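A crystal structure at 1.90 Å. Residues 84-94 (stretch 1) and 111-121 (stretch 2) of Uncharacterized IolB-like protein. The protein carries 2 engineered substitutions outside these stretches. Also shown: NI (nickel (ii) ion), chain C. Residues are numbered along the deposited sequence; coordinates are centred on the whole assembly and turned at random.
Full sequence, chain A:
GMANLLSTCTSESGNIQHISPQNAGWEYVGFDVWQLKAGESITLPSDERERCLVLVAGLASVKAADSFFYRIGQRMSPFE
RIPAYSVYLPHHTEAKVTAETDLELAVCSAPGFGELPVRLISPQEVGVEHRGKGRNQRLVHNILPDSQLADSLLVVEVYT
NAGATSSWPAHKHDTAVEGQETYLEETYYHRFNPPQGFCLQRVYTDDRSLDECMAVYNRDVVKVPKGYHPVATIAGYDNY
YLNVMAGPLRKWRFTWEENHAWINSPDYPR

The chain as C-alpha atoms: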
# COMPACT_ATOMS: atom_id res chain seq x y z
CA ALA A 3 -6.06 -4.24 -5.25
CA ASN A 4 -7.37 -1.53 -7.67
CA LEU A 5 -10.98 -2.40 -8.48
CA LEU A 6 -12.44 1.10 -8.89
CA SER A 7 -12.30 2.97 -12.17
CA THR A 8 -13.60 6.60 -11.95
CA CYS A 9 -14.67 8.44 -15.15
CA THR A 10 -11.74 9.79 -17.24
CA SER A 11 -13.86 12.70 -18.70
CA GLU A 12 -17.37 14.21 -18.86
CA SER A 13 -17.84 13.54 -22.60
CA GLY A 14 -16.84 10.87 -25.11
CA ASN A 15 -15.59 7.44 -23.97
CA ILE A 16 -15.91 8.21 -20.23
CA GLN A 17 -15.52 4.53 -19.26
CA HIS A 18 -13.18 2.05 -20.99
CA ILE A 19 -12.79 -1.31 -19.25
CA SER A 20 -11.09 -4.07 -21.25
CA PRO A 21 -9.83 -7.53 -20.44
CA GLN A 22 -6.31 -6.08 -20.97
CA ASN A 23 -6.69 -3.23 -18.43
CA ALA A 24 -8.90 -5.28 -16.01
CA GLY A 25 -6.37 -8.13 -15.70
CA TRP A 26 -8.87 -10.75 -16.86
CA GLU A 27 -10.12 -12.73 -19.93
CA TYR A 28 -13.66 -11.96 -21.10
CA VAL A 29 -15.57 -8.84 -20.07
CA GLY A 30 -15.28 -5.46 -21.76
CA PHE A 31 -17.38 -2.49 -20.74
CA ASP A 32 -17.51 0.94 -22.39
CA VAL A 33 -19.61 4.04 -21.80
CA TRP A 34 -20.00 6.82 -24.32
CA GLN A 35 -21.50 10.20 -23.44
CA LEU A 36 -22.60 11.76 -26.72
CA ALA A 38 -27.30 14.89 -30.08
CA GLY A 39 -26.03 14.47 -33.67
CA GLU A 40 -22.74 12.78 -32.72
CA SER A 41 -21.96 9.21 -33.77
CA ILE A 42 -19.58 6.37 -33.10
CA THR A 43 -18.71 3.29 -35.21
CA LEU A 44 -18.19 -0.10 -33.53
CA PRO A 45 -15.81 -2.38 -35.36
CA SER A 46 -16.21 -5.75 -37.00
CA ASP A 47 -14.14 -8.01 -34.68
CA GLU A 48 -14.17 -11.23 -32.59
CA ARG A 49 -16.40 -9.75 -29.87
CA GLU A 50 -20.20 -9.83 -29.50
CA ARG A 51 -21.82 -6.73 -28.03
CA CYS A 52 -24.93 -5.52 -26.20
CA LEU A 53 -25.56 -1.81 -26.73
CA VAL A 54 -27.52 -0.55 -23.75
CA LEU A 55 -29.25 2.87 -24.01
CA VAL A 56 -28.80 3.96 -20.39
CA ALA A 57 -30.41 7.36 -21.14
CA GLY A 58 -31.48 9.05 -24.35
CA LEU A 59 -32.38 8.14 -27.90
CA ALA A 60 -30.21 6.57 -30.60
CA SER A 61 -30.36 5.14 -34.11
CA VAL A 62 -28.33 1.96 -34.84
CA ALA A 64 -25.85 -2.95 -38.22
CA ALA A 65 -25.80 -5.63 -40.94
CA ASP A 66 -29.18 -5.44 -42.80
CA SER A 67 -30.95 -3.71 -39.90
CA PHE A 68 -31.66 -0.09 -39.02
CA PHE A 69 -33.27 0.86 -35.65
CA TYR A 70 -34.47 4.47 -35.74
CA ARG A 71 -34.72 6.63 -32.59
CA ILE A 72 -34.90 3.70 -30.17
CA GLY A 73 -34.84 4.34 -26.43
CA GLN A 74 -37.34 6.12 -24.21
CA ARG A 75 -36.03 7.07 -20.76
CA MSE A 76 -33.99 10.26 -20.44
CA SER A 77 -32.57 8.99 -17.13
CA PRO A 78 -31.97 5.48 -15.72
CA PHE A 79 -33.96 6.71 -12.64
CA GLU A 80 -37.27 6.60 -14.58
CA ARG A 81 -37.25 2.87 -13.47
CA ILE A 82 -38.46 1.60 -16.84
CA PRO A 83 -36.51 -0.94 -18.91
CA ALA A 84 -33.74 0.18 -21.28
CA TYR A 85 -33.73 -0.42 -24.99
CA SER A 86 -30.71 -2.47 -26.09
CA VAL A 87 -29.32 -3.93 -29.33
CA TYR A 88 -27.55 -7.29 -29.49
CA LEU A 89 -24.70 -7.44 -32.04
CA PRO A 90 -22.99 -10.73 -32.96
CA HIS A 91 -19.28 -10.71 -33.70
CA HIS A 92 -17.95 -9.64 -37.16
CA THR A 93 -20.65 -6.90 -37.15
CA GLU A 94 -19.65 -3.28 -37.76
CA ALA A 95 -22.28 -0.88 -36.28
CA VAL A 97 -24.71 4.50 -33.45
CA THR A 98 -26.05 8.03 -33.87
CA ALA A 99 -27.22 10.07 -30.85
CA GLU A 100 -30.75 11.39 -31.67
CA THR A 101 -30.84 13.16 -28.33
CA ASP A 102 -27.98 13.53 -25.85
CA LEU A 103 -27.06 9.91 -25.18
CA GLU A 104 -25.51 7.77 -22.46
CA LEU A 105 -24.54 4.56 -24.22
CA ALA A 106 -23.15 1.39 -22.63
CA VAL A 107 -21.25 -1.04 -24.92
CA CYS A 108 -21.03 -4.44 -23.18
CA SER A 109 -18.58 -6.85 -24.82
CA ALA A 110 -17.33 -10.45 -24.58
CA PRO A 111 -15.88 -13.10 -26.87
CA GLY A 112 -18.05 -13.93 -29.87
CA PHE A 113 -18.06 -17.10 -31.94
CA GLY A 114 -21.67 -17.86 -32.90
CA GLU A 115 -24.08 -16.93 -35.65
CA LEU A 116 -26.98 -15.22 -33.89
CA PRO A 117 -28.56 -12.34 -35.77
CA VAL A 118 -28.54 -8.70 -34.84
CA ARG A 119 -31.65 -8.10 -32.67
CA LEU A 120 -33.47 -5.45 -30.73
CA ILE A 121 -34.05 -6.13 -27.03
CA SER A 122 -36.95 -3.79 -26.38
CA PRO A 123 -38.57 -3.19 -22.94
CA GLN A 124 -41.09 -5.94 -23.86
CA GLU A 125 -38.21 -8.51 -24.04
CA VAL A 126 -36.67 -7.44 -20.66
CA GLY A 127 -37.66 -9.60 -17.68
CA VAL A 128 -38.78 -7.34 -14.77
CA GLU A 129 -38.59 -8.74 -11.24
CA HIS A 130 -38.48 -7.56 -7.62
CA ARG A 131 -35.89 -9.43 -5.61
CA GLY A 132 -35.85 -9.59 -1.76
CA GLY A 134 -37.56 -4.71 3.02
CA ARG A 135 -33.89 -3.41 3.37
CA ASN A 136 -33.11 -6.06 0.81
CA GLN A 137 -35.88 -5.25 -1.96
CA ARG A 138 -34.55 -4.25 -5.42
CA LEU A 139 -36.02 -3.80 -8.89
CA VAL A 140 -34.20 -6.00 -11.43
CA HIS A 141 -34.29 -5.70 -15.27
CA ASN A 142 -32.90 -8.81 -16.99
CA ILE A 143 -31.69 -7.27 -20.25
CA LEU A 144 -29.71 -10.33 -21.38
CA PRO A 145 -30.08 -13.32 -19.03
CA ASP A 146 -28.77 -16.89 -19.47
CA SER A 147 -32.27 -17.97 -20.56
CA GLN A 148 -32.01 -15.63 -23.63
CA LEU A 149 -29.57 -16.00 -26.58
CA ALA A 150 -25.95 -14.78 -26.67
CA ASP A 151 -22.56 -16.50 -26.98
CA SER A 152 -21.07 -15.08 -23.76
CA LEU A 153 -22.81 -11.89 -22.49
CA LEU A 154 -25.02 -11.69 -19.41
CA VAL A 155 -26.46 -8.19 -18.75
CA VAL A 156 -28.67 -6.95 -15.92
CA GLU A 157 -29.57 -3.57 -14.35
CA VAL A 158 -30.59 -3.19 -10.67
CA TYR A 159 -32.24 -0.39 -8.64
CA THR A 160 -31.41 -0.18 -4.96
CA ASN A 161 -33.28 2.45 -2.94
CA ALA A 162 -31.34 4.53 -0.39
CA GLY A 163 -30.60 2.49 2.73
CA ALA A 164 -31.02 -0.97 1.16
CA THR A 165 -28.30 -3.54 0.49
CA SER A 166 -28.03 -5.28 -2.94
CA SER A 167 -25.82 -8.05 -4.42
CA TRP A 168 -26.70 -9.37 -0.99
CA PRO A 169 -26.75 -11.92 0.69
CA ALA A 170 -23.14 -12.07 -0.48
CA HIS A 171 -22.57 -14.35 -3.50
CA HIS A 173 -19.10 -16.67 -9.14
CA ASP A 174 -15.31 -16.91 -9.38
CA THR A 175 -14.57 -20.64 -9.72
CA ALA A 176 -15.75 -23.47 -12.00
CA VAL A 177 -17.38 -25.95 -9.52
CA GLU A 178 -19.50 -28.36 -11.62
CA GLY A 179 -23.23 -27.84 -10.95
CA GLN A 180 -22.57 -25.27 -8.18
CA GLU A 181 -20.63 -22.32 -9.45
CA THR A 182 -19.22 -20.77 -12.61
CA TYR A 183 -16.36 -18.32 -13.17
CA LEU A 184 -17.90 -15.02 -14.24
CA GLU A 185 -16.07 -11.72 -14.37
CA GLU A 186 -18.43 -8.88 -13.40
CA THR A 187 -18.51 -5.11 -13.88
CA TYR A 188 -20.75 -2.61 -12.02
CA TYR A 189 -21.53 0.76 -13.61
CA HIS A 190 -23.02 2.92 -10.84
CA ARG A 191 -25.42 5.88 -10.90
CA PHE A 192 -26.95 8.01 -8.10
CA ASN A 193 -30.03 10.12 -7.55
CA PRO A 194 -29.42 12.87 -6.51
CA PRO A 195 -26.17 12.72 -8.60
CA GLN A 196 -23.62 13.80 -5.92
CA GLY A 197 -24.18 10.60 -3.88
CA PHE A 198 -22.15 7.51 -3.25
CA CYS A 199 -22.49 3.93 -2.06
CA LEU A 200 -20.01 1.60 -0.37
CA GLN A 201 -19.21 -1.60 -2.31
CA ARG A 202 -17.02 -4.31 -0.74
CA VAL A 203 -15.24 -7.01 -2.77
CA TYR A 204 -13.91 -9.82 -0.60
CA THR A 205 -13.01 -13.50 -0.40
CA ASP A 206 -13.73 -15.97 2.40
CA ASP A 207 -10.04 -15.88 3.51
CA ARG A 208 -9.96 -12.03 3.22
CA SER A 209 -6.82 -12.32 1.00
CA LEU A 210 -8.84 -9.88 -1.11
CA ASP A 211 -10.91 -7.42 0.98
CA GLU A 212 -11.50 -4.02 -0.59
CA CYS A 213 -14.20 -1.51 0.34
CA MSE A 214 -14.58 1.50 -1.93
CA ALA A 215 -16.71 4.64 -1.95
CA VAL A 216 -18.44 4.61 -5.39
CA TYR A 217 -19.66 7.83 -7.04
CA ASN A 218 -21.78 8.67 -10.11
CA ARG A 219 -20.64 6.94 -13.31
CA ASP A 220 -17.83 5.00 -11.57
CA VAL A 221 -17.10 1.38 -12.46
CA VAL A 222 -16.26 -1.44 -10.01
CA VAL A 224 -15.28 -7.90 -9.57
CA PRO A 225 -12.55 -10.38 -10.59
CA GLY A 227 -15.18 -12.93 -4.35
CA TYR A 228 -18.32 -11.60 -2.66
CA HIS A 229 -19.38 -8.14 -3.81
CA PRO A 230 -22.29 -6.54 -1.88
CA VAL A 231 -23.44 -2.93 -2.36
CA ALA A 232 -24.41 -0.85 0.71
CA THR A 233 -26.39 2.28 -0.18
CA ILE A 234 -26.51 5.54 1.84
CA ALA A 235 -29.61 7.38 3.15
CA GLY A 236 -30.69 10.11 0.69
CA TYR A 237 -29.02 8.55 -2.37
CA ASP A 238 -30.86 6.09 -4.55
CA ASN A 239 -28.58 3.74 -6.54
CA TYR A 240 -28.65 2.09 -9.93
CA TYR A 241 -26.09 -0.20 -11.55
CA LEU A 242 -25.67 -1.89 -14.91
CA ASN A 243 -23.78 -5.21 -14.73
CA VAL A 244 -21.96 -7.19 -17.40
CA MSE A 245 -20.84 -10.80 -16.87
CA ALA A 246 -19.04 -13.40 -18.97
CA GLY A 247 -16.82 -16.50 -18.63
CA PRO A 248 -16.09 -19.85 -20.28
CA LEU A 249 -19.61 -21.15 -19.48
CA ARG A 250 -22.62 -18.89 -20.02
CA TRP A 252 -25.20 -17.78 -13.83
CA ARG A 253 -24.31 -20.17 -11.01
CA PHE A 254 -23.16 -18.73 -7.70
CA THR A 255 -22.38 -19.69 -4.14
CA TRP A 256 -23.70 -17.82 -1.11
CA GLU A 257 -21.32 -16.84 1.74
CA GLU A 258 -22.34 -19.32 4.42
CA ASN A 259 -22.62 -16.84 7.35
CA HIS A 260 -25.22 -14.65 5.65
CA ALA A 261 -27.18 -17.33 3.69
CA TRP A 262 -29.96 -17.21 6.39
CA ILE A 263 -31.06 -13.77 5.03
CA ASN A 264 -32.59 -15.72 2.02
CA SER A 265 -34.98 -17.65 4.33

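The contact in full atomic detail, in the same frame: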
# COMPACT_ATOMS: atom_id res chain seq x y z
N ALA A 84 -34.53 -0.37 -20.18
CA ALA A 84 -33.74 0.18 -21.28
C ALA A 84 -34.09 -0.54 -22.59
O ALA A 84 -34.63 -1.67 -22.59
CB ALA A 84 -32.27 0.02 -21.00
N TYR A 85 -33.85 0.18 -23.69
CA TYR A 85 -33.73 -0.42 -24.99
C TYR A 85 -32.25 -0.82 -25.15
O TYR A 85 -31.34 -0.09 -24.73
CB TYR A 85 -34.10 0.53 -26.14
CG TYR A 85 -35.57 0.74 -26.32
CD1 TYR A 85 -36.31 1.49 -25.41
CD2 TYR A 85 -36.22 0.22 -27.43
CE1 TYR A 85 -37.69 1.70 -25.60
CE2 TYR A 85 -37.57 0.43 -27.64
CZ TYR A 85 -38.30 1.17 -26.72
OH TYR A 85 -39.65 1.33 -26.94
N SER A 86 -32.03 -1.97 -25.80
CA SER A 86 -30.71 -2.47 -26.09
C SER A 86 -30.70 -3.12 -27.47
O SER A 86 -31.74 -3.49 -28.01
CB SER A 86 -30.25 -3.52 -25.04
OG SER A 86 -30.42 -3.00 -23.74
N VAL A 87 -29.51 -3.23 -28.05
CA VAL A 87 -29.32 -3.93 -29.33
C VAL A 87 -28.19 -4.95 -29.17
O VAL A 87 -27.08 -4.60 -28.74
CB VAL A 87 -28.99 -3.00 -30.51
CG1 VAL A 87 -28.70 -3.86 -31.78
CG2 VAL A 87 -30.12 -1.99 -30.69
N TYR A 88 -28.53 -6.22 -29.47
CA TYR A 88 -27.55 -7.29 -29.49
C TYR A 88 -26.84 -7.32 -30.86
O TYR A 88 -27.51 -7.34 -31.90
CB TYR A 88 -28.18 -8.68 -29.17
CG TYR A 88 -27.18 -9.78 -29.42
CD1 TYR A 88 -26.19 -10.09 -28.47
CD2 TYR A 88 -27.13 -10.46 -30.64
CE1 TYR A 88 -25.24 -11.06 -28.74
CE2 TYR A 88 -26.18 -11.44 -30.91
CZ TYR A 88 -25.24 -11.72 -29.95
OH TYR A 88 -24.29 -12.68 -30.22
N LEU A 89 -25.50 -7.34 -30.84
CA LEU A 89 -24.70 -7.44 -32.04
C LEU A 89 -23.81 -8.67 -31.96
O LEU A 89 -23.03 -8.78 -31.02
CB LEU A 89 -23.79 -6.21 -32.25
CG LEU A 89 -24.35 -4.81 -32.30
CD1 LEU A 89 -23.19 -3.79 -32.41
CD2 LEU A 89 -25.38 -4.72 -33.45
N PRO A 90 -23.91 -9.58 -32.94
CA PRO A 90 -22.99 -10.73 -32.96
C PRO A 90 -21.61 -10.23 -33.37
O PRO A 90 -21.43 -9.04 -33.71
CB PRO A 90 -23.59 -11.63 -34.03
CG PRO A 90 -24.26 -10.69 -34.96
CD PRO A 90 -24.81 -9.59 -34.10
N HIS A 91 -20.63 -11.10 -33.29
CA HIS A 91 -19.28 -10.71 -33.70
C HIS A 91 -19.22 -10.56 -35.24
O HIS A 91 -20.16 -10.93 -35.94
CB HIS A 91 -18.26 -11.68 -33.14
CG HIS A 91 -18.19 -12.94 -33.90
ND1 HIS A 91 -19.21 -13.88 -33.89
CD2 HIS A 91 -17.28 -13.38 -34.78
CE1 HIS A 91 -18.89 -14.86 -34.71
NE2 HIS A 91 -17.73 -14.58 -35.25
N HIS A 92 -18.14 -9.96 -35.73
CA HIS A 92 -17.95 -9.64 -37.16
C HIS A 92 -19.07 -8.70 -37.65
O HIS A 92 -19.51 -8.82 -38.78
CB HIS A 92 -17.99 -10.82 -38.17
CG HIS A 92 -17.10 -11.98 -37.88
ND1 HIS A 92 -15.75 -11.87 -37.61
CD2 HIS A 92 -17.36 -13.32 -38.02
CE1 HIS A 92 -15.24 -13.09 -37.48
NE2 HIS A 92 -16.21 -13.99 -37.71
N THR A 93 -19.54 -7.80 -36.80
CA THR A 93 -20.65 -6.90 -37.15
C THR A 93 -20.31 -5.44 -36.85
O THR A 93 -20.43 -4.99 -35.71
CB THR A 93 -21.97 -7.30 -36.43
OG1 THR A 93 -22.23 -8.70 -36.64
CG2 THR A 93 -23.19 -6.45 -36.97
N GLU A 94 -19.89 -4.71 -37.88
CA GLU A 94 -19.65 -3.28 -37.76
C GLU A 94 -21.01 -2.59 -37.47
O GLU A 94 -22.07 -3.02 -38.01
CB GLU A 94 -19.02 -2.72 -39.04
CG GLU A 94 -18.57 -1.25 -38.95
CD GLU A 94 -17.94 -0.75 -40.25
OE1 GLU A 94 -18.61 -0.81 -41.30
OE2 GLU A 94 -16.79 -0.27 -40.21
N PRO A 111 -16.21 -12.32 -25.67
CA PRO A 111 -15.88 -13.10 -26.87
C PRO A 111 -17.12 -13.61 -27.64
O PRO A 111 -18.12 -14.04 -27.05
CB PRO A 111 -15.01 -14.25 -26.33
CG PRO A 111 -14.41 -13.68 -25.07
CD PRO A 111 -15.53 -12.85 -24.48
N GLY A 112 -17.03 -13.48 -28.97
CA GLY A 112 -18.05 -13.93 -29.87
C GLY A 112 -17.54 -14.98 -30.83
O GLY A 112 -16.45 -14.88 -31.36
N PHE A 113 -18.38 -15.97 -31.06
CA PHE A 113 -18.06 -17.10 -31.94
C PHE A 113 -19.26 -17.66 -32.70
O PHE A 113 -19.07 -18.39 -33.65
CB PHE A 113 -17.41 -18.24 -31.12
CG PHE A 113 -18.13 -18.56 -29.83
CD1 PHE A 113 -19.23 -19.42 -29.83
CD2 PHE A 113 -17.71 -18.03 -28.63
CE1 PHE A 113 -19.90 -19.71 -28.66
CE2 PHE A 113 -18.37 -18.33 -27.44
CZ PHE A 113 -19.47 -19.19 -27.46
N GLY A 114 -20.48 -17.27 -32.34
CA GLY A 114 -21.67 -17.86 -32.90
C GLY A 114 -22.22 -17.17 -34.12
O GLY A 114 -21.58 -16.31 -34.71
N GLU A 115 -23.45 -17.49 -34.45
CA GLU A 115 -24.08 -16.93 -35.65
C GLU A 115 -25.50 -16.40 -35.41
O GLU A 115 -26.37 -16.45 -36.29
CB GLU A 115 -24.03 -18.00 -36.74
CG GLU A 115 -24.66 -19.33 -36.35
CD GLU A 115 -24.39 -20.39 -37.39
OE1 GLU A 115 -23.19 -20.59 -37.74
OE2 GLU A 115 -25.36 -21.04 -37.84
N LEU A 116 -25.71 -15.87 -34.22
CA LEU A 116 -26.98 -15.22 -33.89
C LEU A 116 -27.14 -13.95 -34.72
O LEU A 116 -26.14 -13.33 -35.11
CB LEU A 116 -27.03 -14.88 -32.40
CG LEU A 116 -27.04 -16.07 -31.45
CD1 LEU A 116 -26.82 -15.59 -30.01
CD2 LEU A 116 -28.34 -16.89 -31.61
N PRO A 117 -28.39 -13.59 -35.05
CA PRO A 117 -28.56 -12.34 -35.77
C PRO A 117 -28.56 -11.11 -34.87
O PRO A 117 -28.72 -11.22 -33.64
CB PRO A 117 -29.96 -12.50 -36.41
CG PRO A 117 -30.70 -13.30 -35.41
CD PRO A 117 -29.68 -14.29 -34.88
N VAL A 118 -28.33 -9.96 -35.50
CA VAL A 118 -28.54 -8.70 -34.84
C VAL A 118 -30.00 -8.68 -34.34
O VAL A 118 -30.91 -9.09 -35.06
CB VAL A 118 -28.30 -7.51 -35.84
CG1 VAL A 118 -28.84 -6.16 -35.28
CG2 VAL A 118 -26.83 -7.41 -36.27
N ARG A 119 -30.26 -8.23 -33.12
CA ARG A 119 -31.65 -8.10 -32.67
C ARG A 119 -31.85 -6.97 -31.67
O ARG A 119 -30.97 -6.66 -30.88
CB ARG A 119 -32.19 -9.42 -32.06
CG ARG A 119 -31.72 -9.79 -30.70
CD ARG A 119 -32.41 -11.04 -30.17
NE ARG A 119 -32.14 -11.27 -28.74
CZ ARG A 119 -31.04 -11.82 -28.22
NH1 ARG A 119 -30.01 -12.23 -28.97
NH2 ARG A 119 -30.97 -11.94 -26.90
N LEU A 120 -33.04 -6.39 -31.71
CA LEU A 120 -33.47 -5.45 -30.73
C LEU A 120 -33.92 -6.19 -29.47
O LEU A 120 -34.58 -7.22 -29.54
CB LEU A 120 -34.67 -4.64 -31.24
CG LEU A 120 -35.17 -3.46 -30.39
CD1 LEU A 120 -34.10 -2.33 -30.24
CD2 LEU A 120 -36.49 -2.91 -30.95
N ILE A 121 -33.52 -5.67 -28.32
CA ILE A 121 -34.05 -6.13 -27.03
C ILE A 121 -34.81 -4.92 -26.49
O ILE A 121 -34.27 -4.04 -25.83
CB ILE A 121 -32.99 -6.61 -26.01
CG1 ILE A 121 -32.03 -7.66 -26.62
CG2 ILE A 121 -33.73 -7.14 -24.72
CD1 ILE A 121 -30.78 -7.93 -25.77
NI NI C . -16.42 -15.76 -36.81
O HOH W 1 -32.96 -3.78 -23.22
O HOH W 2 -23.70 -15.05 -32.05
O HOH W 3 -18.36 -16.83 -37.87
O HOH W 4 -14.54 -15.60 -35.99

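Y88, H91 and I121 cover more surface across this contact than any other residues. I121 and Y88 sit in the two hydrogen-bonded pairs of an antiparallel strand pairing, between the strand that runs through S86, V87 and Y88 to L89 and strand 119-121, and H91 extends the contact beyond it. The strand axes run at 147° to one another and approach to 4.6 Å. Together the two stretches bury 769 Å².

Y88 belongs to a hydrogen-bonded pair with R119: Y88 N donates to R119 O at 2.9 Å, and R119 N returns a bond to Y88 O at 3.1 Å. With its backbone fixed in this way, the side chain, chi1 in the t well, lies on the same sheet face as that of R119. The R119 guanidinium passes with one face over Y88 CB, and R119 NH1 lies 3.8 Å from Y88 CD2, in an oblique position relative to the ring. Further along the ring, Y88 CE2 packs 3.8 Å from L116 CB, while P117 O sits at the ring edge, 3.5 Å from Y88 CD2. Beyond the ring, water 2 joins the two stretches, donating to Y88 OH (3.1 Å) and accepting from L116 N (3.1 Å).

I121 closes the pairing two residues away along each strand. I121 N donates to S86 O at 2.8 Å with a nearly linear angle of 168°, and S86 N donates to I121 O at 3.1 Å. I121 O also accepts from water 1 (2.9 Å), which donates to A84 O (2.8 Å) and accepts from S86 OG (2.7 Å), so the water extends the link beyond the backbone pair. The I121 side chain shares the face of S86 and Y88, its CD1 lying 4.3 Å from Y88 CB. On the opposite face, V87 pairs with L120 without direct backbone hydrogen bonds; V87 CG2 and L120 CD1 meet at 4.0 Å, and V87 CA makes a CA-H...O contact with R119 O at 3.5 Å.

Past the strands, P90 packs its CD 3.7 Å from V118 CG2, and H91 turns its ring onto the 112-114 loop. G112 O lies over one face of the imidazole, 3.6 Å from H91 CG, whereas G114 O approaches the edge, 3.1 Å from H91 CE1. The absence of a side chain at G112 matters here, because an ideally placed CB would come within 2.7 Å of H91 CB, a clash. Next to CE1, H91 NE2 binds the nickel ion at 2.4 Å; H92 NE2 (2.0 Å from NI) and two waters are further ligands.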